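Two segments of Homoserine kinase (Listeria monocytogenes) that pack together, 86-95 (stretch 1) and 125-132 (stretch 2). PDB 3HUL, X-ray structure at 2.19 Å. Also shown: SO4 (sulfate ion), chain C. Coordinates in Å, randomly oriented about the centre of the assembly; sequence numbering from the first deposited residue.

Stretch 1 86-95: LGSSSAAVVA
Stretch 2 125-132: DNVAPAVL

Two helices of one chain pack together, in contact from Gly87 and Asn126 to Val94 and Val131. In the first stretch Leu86 (phi/psi -112/21) and Gly87 (72/38) form a turn that leads into a helix from Ser88 through Ala95, with Gly87 at the N-cap position; the second stretch is helical through Leu132, with Asp125 at phi/psi -87/-12 and Asn126 at -88/-51. The helix axes approach to 9.4 Å and their N-to-C directions differ by 53° (signed crossing angle -53°), so the two helices run obliquely, nearer parallel than antiparallel. The register is marked by two close backbone pairs: Gly87 CA lies 5.9 Å from Asn126 CA, and Ser90 CA lies 5.8 Å from Val127 CA.

Within each stretch the backbone follows the i to i+4 pattern. Ala91 N donates to Gly87 O at 2.9 Å, Val94 N to Ser90 O at 3.1 Å, and Ala95 N to Ala91 O at 2.8 Å. In the second stretch Ala130 N donates to Asn126 O at 3.1 Å, Val131 N to Val127 O at 3.0 Å, and Leu132 N to Ala128 O at 2.7 Å. No hydrogen bond crosses between the stretches, and the contact, burying 302 Å² in total, rests on van der Waals packing.

The apolar part centres on Val94 (chi1 171°, t), whose CB points toward the second helix. Its CG2 lies 4.1 Å from Val127 CG1 and 3.9 Å from Ala130 CB. Val94 CG2 packs against Val131 as well, and Val94 CG1 adds a contact with Val131 CG2 at 4.0 Å. Val127 (chi1 -64°, m) and Val131 (chi1 178°, t) project sideways, whereas Ala130 points toward the first helix, its short methyl filling space beside Val94 without a longer chain.

Nearer the helix starts, small and polar residues pack closely. Ser90, with an off-well chi1 of 110°, points toward the second stretch: its OG is 3.2 Å from Asn126 CB and its CB is 3.7 Å from Val127 CG1. The compact side chain suits the close backbone approach, but its contacts here are steric. The CA-to-CB bond of Asn126 (chi1 -66°, m; chi2 99°) points toward the first stretch, and Asn126 ND2 lies 3.7 Å from Gly87 CA; that amide nitrogen is hydrogen-bonded elsewhere in the structure. Glycine fits this site for two reasons: its positive phi is readily adopted without a side chain, and an ideally placed CB would sit a tight 3.1 Å from Asn126 ND2.

A sulfate, probably from the crystallisation liquor, sits at the start of the first helix. Gly87 N donates to sulfate O1 at 2.9 Å and Ser88 N to sulfate O4 at 2.8 Å, using amide groups that have no earlier helical carbonyl to bond; the anion also suits the partial positive charge of a helix N-terminus. Ser88 (chi1 -171°, t) points away from the second stretch.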

# COMPACT_ATOMS: atom_id res chain seq x y z
N LEU A 86 -8.89 24.17 12.52
CA LEU A 86 -9.17 22.75 12.77
C LEU A 86 -10.51 22.26 12.19
O LEU A 86 -11.03 21.24 12.60
CB LEU A 86 -9.05 22.42 14.26
CG LEU A 86 -7.66 22.57 14.86
CD1 LEU A 86 -7.74 22.59 16.39
CD2 LEU A 86 -6.71 21.44 14.38
N GLY A 87 -11.04 22.98 11.20
CA GLY A 87 -12.17 22.50 10.46
C GLY A 87 -13.47 22.52 11.24
O GLY A 87 -14.29 21.61 11.11
N SER A 88 -13.64 23.57 12.05
CA SER A 88 -14.88 23.82 12.77
C SER A 88 -16.00 24.14 11.80
O SER A 88 -17.08 23.54 11.82
CB SER A 88 -14.70 25.03 13.71
OG SER A 88 -15.82 25.15 14.57
N SER A 89 -15.72 25.10 10.93
CA SER A 89 -16.67 25.46 9.91
C SER A 89 -17.07 24.24 9.07
O SER A 89 -18.26 24.00 8.78
CB SER A 89 -16.06 26.56 9.04
OG SER A 89 -16.79 26.69 7.83
N SER A 90 -16.08 23.44 8.69
CA SER A 90 -16.37 22.35 7.77
C SER A 90 -17.12 21.22 8.48
O SER A 90 -17.93 20.54 7.87
CB SER A 90 -15.08 21.83 7.10
OG SER A 90 -14.71 20.53 7.58
N ALA A 91 -16.85 21.04 9.77
CA ALA A 91 -17.60 20.05 10.56
C ALA A 91 -19.10 20.41 10.66
O ALA A 91 -19.97 19.50 10.60
CB ALA A 91 -17.00 19.86 11.94
N ALA A 92 -19.39 21.71 10.76
CA ALA A 92 -20.77 22.19 10.85
C ALA A 92 -21.52 21.95 9.54
O ALA A 92 -22.66 21.48 9.55
CB ALA A 92 -20.84 23.70 11.32
N VAL A 93 -20.86 22.23 8.41
CA VAL A 93 -21.44 21.97 7.10
C VAL A 93 -21.75 20.47 6.92
O VAL A 93 -22.86 20.08 6.57
CB VAL A 93 -20.51 22.46 5.96
CG1 VAL A 93 -20.99 21.90 4.62
CG2 VAL A 93 -20.41 24.02 5.94
N VAL A 94 -20.76 19.62 7.20
CA VAL A 94 -20.97 18.17 7.17
C VAL A 94 -22.10 17.73 8.11
O VAL A 94 -22.91 16.90 7.75
CB VAL A 94 -19.64 17.42 7.47
CG1 VAL A 94 -19.88 15.89 7.67
CG2 VAL A 94 -18.63 17.72 6.37
N ALA A 95 -22.16 18.29 9.30
CA ALA A 95 -23.24 17.99 10.25
C ALA A 95 -24.64 18.35 9.71
O ALA A 95 -25.60 17.59 9.91
CB ALA A 95 -22.98 18.67 11.57
N ASP A 125 -10.64 19.69 1.16
CA ASP A 125 -9.62 19.10 2.04
C ASP A 125 -9.89 19.13 3.55
O ASP A 125 -9.19 18.45 4.31
CB ASP A 125 -8.19 19.53 1.66
CG ASP A 125 -8.01 21.06 1.59
OD1 ASP A 125 -8.93 21.80 1.17
OD2 ASP A 125 -6.90 21.52 1.92
N ASN A 126 -10.89 19.89 3.99
CA ASN A 126 -11.48 19.64 5.30
C ASN A 126 -12.61 18.63 5.20
O ASN A 126 -12.60 17.65 5.96
CB ASN A 126 -11.98 20.91 5.99
CG ASN A 126 -10.86 21.87 6.35
OD1 ASN A 126 -10.63 22.83 5.62
ND2 ASN A 126 -10.15 21.60 7.46
N VAL A 127 -13.55 18.86 4.28
CA VAL A 127 -14.81 18.10 4.22
C VAL A 127 -14.69 16.62 3.84
O VAL A 127 -15.42 15.79 4.35
CB VAL A 127 -15.93 18.81 3.37
CG1 VAL A 127 -16.34 20.15 4.01
CG2 VAL A 127 -15.53 18.98 1.90
N ALA A 128 -13.77 16.28 2.94
CA ALA A 128 -13.63 14.88 2.56
C ALA A 128 -13.15 14.04 3.78
O ALA A 128 -13.80 13.05 4.12
CB ALA A 128 -12.69 14.73 1.34
N PRO A 129 -12.06 14.44 4.46
CA PRO A 129 -11.71 13.68 5.68
C PRO A 129 -12.79 13.77 6.80
O PRO A 129 -12.92 12.83 7.58
CB PRO A 129 -10.36 14.27 6.12
CG PRO A 129 -10.15 15.49 5.34
CD PRO A 129 -11.06 15.48 4.14
N ALA A 130 -13.56 14.87 6.87
CA ALA A 130 -14.65 14.94 7.84
C ALA A 130 -15.70 13.86 7.56
O ALA A 130 -16.23 13.24 8.48
CB ALA A 130 -15.30 16.34 7.88
N VAL A 131 -15.97 13.61 6.29
CA VAL A 131 -16.88 12.53 5.92
C VAL A 131 -16.22 11.14 5.94
O VAL A 131 -16.82 10.19 6.39
CB VAL A 131 -17.48 12.77 4.52
CG1 VAL A 131 -18.40 11.58 4.10
CG2 VAL A 131 -18.24 14.07 4.50
N LEU A 132 -14.99 11.03 5.46
CA LEU A 132 -14.42 9.70 5.12
C LEU A 132 -13.53 9.17 6.22
O LEU A 132 -13.32 7.97 6.34
CB LEU A 132 -13.65 9.80 3.83
CG LEU A 132 -14.55 10.31 2.70
CD1 LEU A 132 -13.70 10.47 1.48
CD2 LEU A 132 -15.74 9.34 2.45
S SO4 C . -11.71 26.58 10.63
O1 SO4 C . -10.95 25.58 9.85
O2 SO4 C . -10.77 27.66 10.88
O3 SO4 C . -12.86 27.11 9.89
O4 SO4 C . -12.20 26.01 11.86